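PDB 5VOL: putative esterase from Bacteroides intestinalis DSM 17393, which probably hydrolyses ferulic acid esters on arabinoxylan as a calcium-binding carbohydrate esterase of family CE1 with an alpha/beta-hydrolase fold. Local coordinates for residues Q9-T14 with S35-K40; K107-F112 with Q150-M155; A202-D205 with L210-V213. All blocks are in the same frame, centred on the assembly; numbering follows the deposited sequence.

Three contacts follow one another along the chain, none enclosing or crossing another. Contact 1 comes first: strand 11-19 pairs with strand 24-32 at one border of the main sheet, and the salt bridge of residues 9-14 with 35-40 closes this hairpin where the chain leaves it. Contact 2 spans a larger loop, joining the start of helix 108-123 to the end of helix 140-151, with strand 133-138 between them in the chain. Contact 3 brackets helix 204-210 just ahead of strand 214-218. Contacts 2 and 3 have centres about 17 Å apart and touch where Ser153 packs on Val213; contact 1 lies apart, its nearest atoms about 13 Å from contact 2.

Contact 1 of 3, residues Q9-T14 with S35-K40; sequences QSKVVT and SFEQNK
Lys11 and Glu37 meet across two backbones of different kinds. Lys11 opens strand 11-19, the outermost strand of the main sheet within this chain, and is extended (phi -140°, psi 146°), its backbone paired with that of Leu32 on strand 24-32. Glu37 lies in the loop that follows strand 24-32, where residues 36-38 have helical backbone angles without a regular helical bonding pattern. Ser35 O accepts from the backbone N of both Gln38 and Asn39, two bonds that close a tight turn; the CB of Glu37 points toward the strand segment.

The two side chains cross at about a right angle, and their charged ends make the contact. Lys11 NZ donates to Glu37 OE2 at 2.7 Å, a hydrogen bond within a salt bridge. The ammonium arrives at the anti lone pair of OE2, the one directed away from OE1. Because the anti side of OE2 is also the side of CG, Lys11 NZ comes within 3.3 Å of Glu37 CG. On the other oxygen, Glu37 OE1 faces Lys40 NZ at 3.6 Å, a long salt bridge within the loop. Next in the loop, Phe36 is buried and engages Arg125 in a cation-pi contact, while Ser35 OG bonds to Glu81 and Tyr44.

One carboxylate thus stands between two ammonium groups in a small surface network, short on the strand side and long on the loop side. Such flanking positive charge would probably favour the ionised form of Glu37. With 94 Å² buried in total and neither partner fully enclosed, the attraction is chiefly electrostatic; it joins the beginning of the hairpin to the loop leaving it, away from the calcium site.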
# COMPACT_ATOMS: atom_id res chain seq x y z
N GLN C 9 9.82 -23.50 -14.48
CA GLN C 9 9.81 -22.07 -14.20
C GLN C 9 9.14 -21.27 -15.30
O GLN C 9 9.19 -21.65 -16.46
CB GLN C 9 11.23 -21.56 -13.99
CG GLN C 9 12.28 -22.62 -14.13
CD GLN C 9 13.52 -22.28 -13.36
OE1 GLN C 9 14.12 -21.22 -13.56
NE2 GLN C 9 13.92 -23.18 -12.46
N SER C 10 8.50 -20.17 -14.92
CA SER C 10 7.97 -19.23 -15.89
C SER C 10 9.15 -18.71 -16.71
O SER C 10 10.29 -18.70 -16.23
CB SER C 10 7.22 -18.09 -15.21
OG SER C 10 8.11 -17.29 -14.45
N LYS C 11 8.86 -18.29 -17.93
CA LYS C 11 9.89 -17.95 -18.90
C LYS C 11 9.51 -16.72 -19.67
O LYS C 11 8.33 -16.51 -19.97
CB LYS C 11 10.12 -19.10 -19.91
CG LYS C 11 11.07 -20.16 -19.47
CD LYS C 11 11.16 -21.25 -20.54
CE LYS C 11 9.77 -21.72 -20.96
NZ LYS C 11 9.80 -23.02 -21.69
N VAL C 12 10.50 -15.93 -20.03
CA VAL C 12 10.30 -14.85 -20.99
C VAL C 12 11.01 -15.25 -22.27
O VAL C 12 12.18 -15.60 -22.26
CB VAL C 12 10.83 -13.51 -20.47
CG1 VAL C 12 10.85 -12.49 -21.61
CG2 VAL C 12 9.95 -13.02 -19.34
N VAL C 13 10.28 -15.23 -23.38
CA VAL C 13 10.85 -15.66 -24.65
C VAL C 13 10.73 -14.52 -25.65
O VAL C 13 9.71 -13.83 -25.69
CB VAL C 13 10.14 -16.92 -25.19
CG1 VAL C 13 10.53 -17.19 -26.64
CG2 VAL C 13 10.49 -18.12 -24.32
N THR C 14 11.78 -14.30 -26.44
CA THR C 14 11.73 -13.30 -27.50
C THR C 14 11.84 -13.99 -28.86
O THR C 14 12.75 -14.78 -29.09
CB THR C 14 12.84 -12.24 -27.33
OG1 THR C 14 12.52 -11.39 -26.21
CG2 THR C 14 12.96 -11.37 -28.59
N SER C 35 3.62 -23.37 -15.55
CA SER C 35 2.98 -24.62 -15.96
C SER C 35 3.01 -24.89 -17.47
O SER C 35 2.51 -25.91 -17.93
CB SER C 35 1.53 -24.63 -15.50
OG SER C 35 0.76 -23.67 -16.21
N PHE C 36 3.58 -23.97 -18.24
CA PHE C 36 3.45 -24.06 -19.70
C PHE C 36 4.05 -25.35 -20.24
O PHE C 36 3.42 -26.04 -21.04
CB PHE C 36 4.08 -22.84 -20.38
CG PHE C 36 3.77 -22.73 -21.85
CD1 PHE C 36 4.66 -23.22 -22.79
CD2 PHE C 36 2.59 -22.16 -22.29
CE1 PHE C 36 4.38 -23.12 -24.16
CE2 PHE C 36 2.30 -22.06 -23.64
CZ PHE C 36 3.20 -22.54 -24.58
N GLU C 37 5.25 -25.70 -19.79
CA GLU C 37 5.94 -26.91 -20.22
C GLU C 37 5.46 -28.16 -19.48
O GLU C 37 5.75 -29.28 -19.88
CB GLU C 37 7.45 -26.78 -20.02
CG GLU C 37 8.09 -25.63 -20.78
CD GLU C 37 8.00 -25.81 -22.27
OE1 GLU C 37 7.45 -26.85 -22.71
OE2 GLU C 37 8.49 -24.92 -23.00
N GLN C 38 4.72 -27.94 -18.40
CA GLN C 38 4.36 -29.02 -17.48
C GLN C 38 2.99 -29.61 -17.81
O GLN C 38 2.82 -30.82 -17.81
CB GLN C 38 4.39 -28.49 -16.05
CG GLN C 38 3.68 -29.35 -15.05
CD GLN C 38 3.62 -28.68 -13.70
OE1 GLN C 38 2.82 -27.76 -13.48
NE2 GLN C 38 4.47 -29.13 -12.78
N ASN C 39 2.02 -28.74 -18.07
CA ASN C 39 0.70 -29.18 -18.48
C ASN C 39 0.43 -28.75 -19.91
O ASN C 39 -0.24 -27.74 -20.15
CB ASN C 39 -0.36 -28.62 -17.54
CG ASN C 39 -1.72 -29.28 -17.74
OD1 ASN C 39 -2.01 -29.82 -18.81
ND2 ASN C 39 -2.55 -29.24 -16.71
N LYS C 40 0.95 -29.53 -20.86
CA LYS C 40 0.90 -29.17 -22.27
C LYS C 40 -0.51 -29.01 -22.85
O LYS C 40 -0.67 -28.55 -23.98
CB LYS C 40 1.67 -30.22 -23.07
CG LYS C 40 3.17 -30.24 -22.75
CD LYS C 40 3.86 -29.10 -23.46
CE LYS C 40 5.31 -28.94 -23.01
NZ LYS C 40 6.09 -30.19 -23.16

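Contact 2 of 3, residues K107-F112 with Q150-M155; sequences KYETFF and QRHSDM
A bidentate salt bridge, extended by a histidine-carboxylate hydrogen bond, links two helices of the alpha/beta-hydrolase fold: Glu109 in the first turn of helix 108-123 faces Arg151 and His152 where helix 140-151 ends. With CG anti to the backbone N (chi1 -171°) and an extended chain beyond it, Glu109 carries its carboxylate to the end of helix 140-151. Arg151 grips it end-on, NH2 donating to Glu109 OE1 at 2.8 Å and NH1 to Glu109 OE2 at 2.7 Å. Carboxylate and guanidinium planes lie only 28° apart, and OE2 receives NH1 on its syn lone pair. His152 NE2 donates to that same Glu109 OE2 at 2.8 Å from the anti side, 26° out of the carboxylate plane, although OE2 itself lies in the imidazole plane. Three nearly straight bonds hold the buried carboxylate and limit its rotation.

A glutamine here, with an amide NH2 in place of one oxygen, would probably leave the Arg151 charge without its mate and at least one of the three donor bonds without an acceptor.

Around this junction, Asn147 on helix 140-151 also accepts from Arg151 NH2, and Tyr113 on helix 108-123 stacks on the His152 ring. Tyr148 of helix 140-151 and Asp102 of strand 102-103 flank Glu109, while Tyr198 of helix 195-200 packs against Arg151.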
# COMPACT_ATOMS: atom_id res chain seq x y z
N LYS C 107 0.37 -0.49 -41.77
CA LYS C 107 -0.95 -0.82 -41.28
C LYS C 107 -0.79 -1.73 -40.06
O LYS C 107 -1.03 -2.94 -40.13
CB LYS C 107 -1.77 -1.49 -42.39
CG LYS C 107 -1.81 -0.68 -43.69
CD LYS C 107 -3.02 -1.00 -44.55
CE LYS C 107 -3.12 -2.46 -44.83
NZ LYS C 107 -4.50 -2.89 -45.21
N TYR C 108 -0.34 -1.15 -38.95
CA TYR C 108 0.04 -1.95 -37.79
C TYR C 108 -1.16 -2.64 -37.18
O TYR C 108 -1.07 -3.79 -36.74
CB TYR C 108 0.76 -1.09 -36.74
CG TYR C 108 1.48 -1.92 -35.70
CD1 TYR C 108 2.78 -2.34 -35.90
CD2 TYR C 108 0.83 -2.32 -34.54
CE1 TYR C 108 3.44 -3.11 -34.96
CE2 TYR C 108 1.48 -3.09 -33.59
CZ TYR C 108 2.78 -3.48 -33.80
OH TYR C 108 3.42 -4.25 -32.86
N GLU C 109 -2.30 -1.97 -37.14
CA GLU C 109 -3.48 -2.56 -36.53
C GLU C 109 -3.93 -3.79 -37.33
O GLU C 109 -4.32 -4.83 -36.77
CB GLU C 109 -4.60 -1.54 -36.42
CG GLU C 109 -5.81 -2.00 -35.59
CD GLU C 109 -6.72 -0.85 -35.21
OE1 GLU C 109 -6.21 0.27 -35.01
OE2 GLU C 109 -7.96 -1.05 -35.12
N THR C 110 -3.85 -3.68 -38.66
CA THR C 110 -4.23 -4.80 -39.50
C THR C 110 -3.27 -5.96 -39.25
O THR C 110 -3.69 -7.12 -39.21
CB THR C 110 -4.23 -4.41 -41.01
OG1 THR C 110 -5.23 -3.41 -41.24
CG2 THR C 110 -4.52 -5.62 -41.87
N PHE C 111 -1.99 -5.64 -39.07
CA PHE C 111 -1.01 -6.65 -38.69
C PHE C 111 -1.39 -7.29 -37.34
O PHE C 111 -1.34 -8.51 -37.17
CB PHE C 111 0.40 -6.05 -38.61
CG PHE C 111 1.30 -6.75 -37.60
CD1 PHE C 111 1.80 -8.01 -37.87
CD2 PHE C 111 1.62 -6.14 -36.40
CE1 PHE C 111 2.62 -8.65 -36.95
CE2 PHE C 111 2.45 -6.75 -35.49
CZ PHE C 111 2.94 -8.01 -35.75
N PHE C 112 -1.77 -6.44 -36.39
CA PHE C 112 -2.06 -6.92 -35.03
C PHE C 112 -3.22 -7.93 -35.04
O PHE C 112 -3.10 -9.03 -34.51
CB PHE C 112 -2.41 -5.74 -34.11
CG PHE C 112 -2.63 -6.15 -32.68
CD1 PHE C 112 -3.89 -6.55 -32.25
CD2 PHE C 112 -1.58 -6.15 -31.78
CE1 PHE C 112 -4.10 -6.94 -30.92
CE2 PHE C 112 -1.77 -6.54 -30.45
CZ PHE C 112 -3.04 -6.94 -30.02
N GLN C 150 -11.76 0.47 -27.36
CA GLN C 150 -12.89 1.28 -27.80
C GLN C 150 -13.47 0.78 -29.13
O GLN C 150 -14.69 0.66 -29.29
CB GLN C 150 -12.46 2.74 -27.91
CG GLN C 150 -12.25 3.47 -26.58
CD GLN C 150 -11.78 4.90 -26.76
OE1 GLN C 150 -11.04 5.20 -27.70
NE2 GLN C 150 -12.23 5.80 -25.88
N ARG C 151 -12.59 0.46 -30.08
CA ARG C 151 -13.06 0.08 -31.42
C ARG C 151 -13.16 -1.44 -31.58
O ARG C 151 -13.75 -1.92 -32.55
CB ARG C 151 -12.15 0.70 -32.50
CG ARG C 151 -12.41 2.20 -32.73
CD ARG C 151 -11.57 2.83 -33.87
NE ARG C 151 -10.15 2.84 -33.55
CZ ARG C 151 -9.29 1.92 -33.98
NH1 ARG C 151 -9.71 0.95 -34.77
NH2 ARG C 151 -8.00 1.99 -33.63
N HIS C 152 -12.61 -2.20 -30.64
CA HIS C 152 -12.71 -3.66 -30.69
C HIS C 152 -13.24 -4.25 -29.39
O HIS C 152 -12.68 -5.22 -28.87
CB HIS C 152 -11.35 -4.27 -31.01
CG HIS C 152 -10.81 -3.85 -32.34
ND1 HIS C 152 -11.15 -4.48 -33.52
CD2 HIS C 152 -9.96 -2.85 -32.68
CE1 HIS C 152 -10.53 -3.89 -34.53
NE2 HIS C 152 -9.80 -2.90 -34.05
N SER C 153 -14.32 -3.67 -28.89
CA SER C 153 -14.91 -4.12 -27.62
C SER C 153 -15.36 -5.58 -27.68
O SER C 153 -15.51 -6.23 -26.64
CB SER C 153 -16.07 -3.21 -27.25
OG SER C 153 -17.11 -3.27 -28.21
N ASP C 154 -15.54 -6.12 -28.88
CA ASP C 154 -15.88 -7.54 -29.00
C ASP C 154 -14.66 -8.43 -28.82
O ASP C 154 -14.77 -9.66 -28.78
CB ASP C 154 -16.57 -7.84 -30.35
CG ASP C 154 -15.68 -7.53 -31.56
OD1 ASP C 154 -14.80 -6.65 -31.48
OD2 ASP C 154 -15.89 -8.17 -32.62
N MET C 155 -13.48 -7.83 -28.69
CA MET C 155 -12.25 -8.60 -28.53
C MET C 155 -11.69 -8.56 -27.10
O MET C 155 -10.95 -9.45 -26.71
CB MET C 155 -11.19 -8.11 -29.52
CG MET C 155 -11.55 -8.30 -31.01
SD MET C 155 -11.56 -10.04 -31.47
CE MET C 155 -9.81 -10.44 -31.50

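Contact 3 of 3, residues A202-D205 with L210-V213; sequences ADED and LRSV
Charge pairing between Glu204 and Arg211 spans the two ends of the short helix 204-210, a surface salt bridge between exposed side chains, away from the calcium site. Arg211 NH1 donates to Glu204 OE2 at 3.1 Å with an N-H...O angle of 171°, arriving nearly along the C-O axis of the carboxylate. The oxygen lies at the guanidinium edge, in its plane, and the two flat groups are 23° apart. The CB of Glu204 points away from residues 210-213, but with the bend at chi2 (50°) the carboxylate returns toward the extended arginine.

Water provides a second link: it donates to Glu204 OE1 at 2.9 Å and accepts from Arg211 NH2 at 2.6 Å, also in the guanidinium plane. Water and direct bond together span both carboxylate oxygens and both terminal arginine nitrogens.

Capping and turn bonds set the frame. Asp203 is the N-cap, its side-chain OD1 accepting from the backbone N of Arg206; in the type I turn from Leu210 to Val213, a backbone bond joins Val213 N to Leu210 O at 3.1 Å.

Arg211 is anchored beyond the helix by the carbonyls of Gly240 (to NE) and Ala239 (to NH2), in the loop after helix 226-238, where Leu210 also packs on Val241. The turn leads directly into strand 214-218 of the main sheet.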
# COMPACT_ATOMS: atom_id res chain seq x y z
N ALA C 202 -19.78 9.98 -28.42
CA ALA C 202 -20.53 8.72 -28.36
C ALA C 202 -22.05 8.93 -28.39
O ALA C 202 -22.58 9.82 -27.72
CB ALA C 202 -20.14 7.95 -27.11
N ASP C 203 -22.75 8.10 -29.16
CA ASP C 203 -24.21 8.02 -29.04
C ASP C 203 -24.55 6.92 -28.05
O ASP C 203 -23.66 6.28 -27.49
CB ASP C 203 -24.87 7.76 -30.39
CG ASP C 203 -24.35 6.51 -31.08
OD1 ASP C 203 -23.66 5.70 -30.43
OD2 ASP C 203 -24.64 6.34 -32.29
N GLU C 204 -25.84 6.68 -27.84
CA GLU C 204 -26.26 5.72 -26.84
C GLU C 204 -25.76 4.31 -27.17
O GLU C 204 -25.36 3.56 -26.27
CB GLU C 204 -27.79 5.73 -26.70
CG GLU C 204 -28.28 5.00 -25.48
CD GLU C 204 -27.55 5.43 -24.21
OE1 GLU C 204 -27.36 6.65 -24.01
OE2 GLU C 204 -27.16 4.53 -23.43
N ASP C 205 -25.75 3.95 -28.45
CA ASP C 205 -25.27 2.63 -28.85
C ASP C 205 -23.80 2.46 -28.50
O ASP C 205 -23.38 1.40 -28.04
CB ASP C 205 -25.46 2.41 -30.36
CG ASP C 205 -26.91 2.17 -30.75
OD1 ASP C 205 -27.68 1.68 -29.90
OD2 ASP C 205 -27.27 2.48 -31.91
N LEU C 210 -19.21 0.48 -24.90
CA LEU C 210 -18.11 0.82 -24.01
C LEU C 210 -18.29 0.21 -22.60
O LEU C 210 -17.33 -0.21 -21.97
CB LEU C 210 -17.95 2.33 -23.93
CG LEU C 210 -17.49 2.98 -25.24
CD1 LEU C 210 -17.37 4.47 -25.10
CD2 LEU C 210 -16.17 2.38 -25.72
N ARG C 211 -19.54 0.16 -22.13
CA ARG C 211 -19.85 -0.43 -20.82
C ARG C 211 -19.64 -1.95 -20.77
O ARG C 211 -19.64 -2.54 -19.69
CB ARG C 211 -21.30 -0.11 -20.43
CG ARG C 211 -21.60 1.36 -20.38
CD ARG C 211 -23.09 1.65 -20.18
NE ARG C 211 -23.33 3.09 -20.04
CZ ARG C 211 -24.26 3.76 -20.72
NH1 ARG C 211 -25.04 3.13 -21.57
NH2 ARG C 211 -24.41 5.06 -20.53
N SER C 212 -19.44 -2.59 -21.92
CA SER C 212 -19.18 -4.03 -21.91
C SER C 212 -17.71 -4.33 -21.62
O SER C 212 -17.30 -5.49 -21.53
CB SER C 212 -19.58 -4.68 -23.24
OG SER C 212 -18.73 -4.21 -24.27
N VAL C 213 -16.93 -3.27 -21.47
CA VAL C 213 -15.51 -3.40 -21.18
C VAL C 213 -15.21 -2.81 -19.79
O VAL C 213 -15.79 -1.80 -19.41
CB VAL C 213 -14.66 -2.69 -22.28
CG1 VAL C 213 -13.17 -2.80 -21.98
CG2 VAL C 213 -14.97 -3.30 -23.67
O HOH W 1 -26.48 6.52 -21.20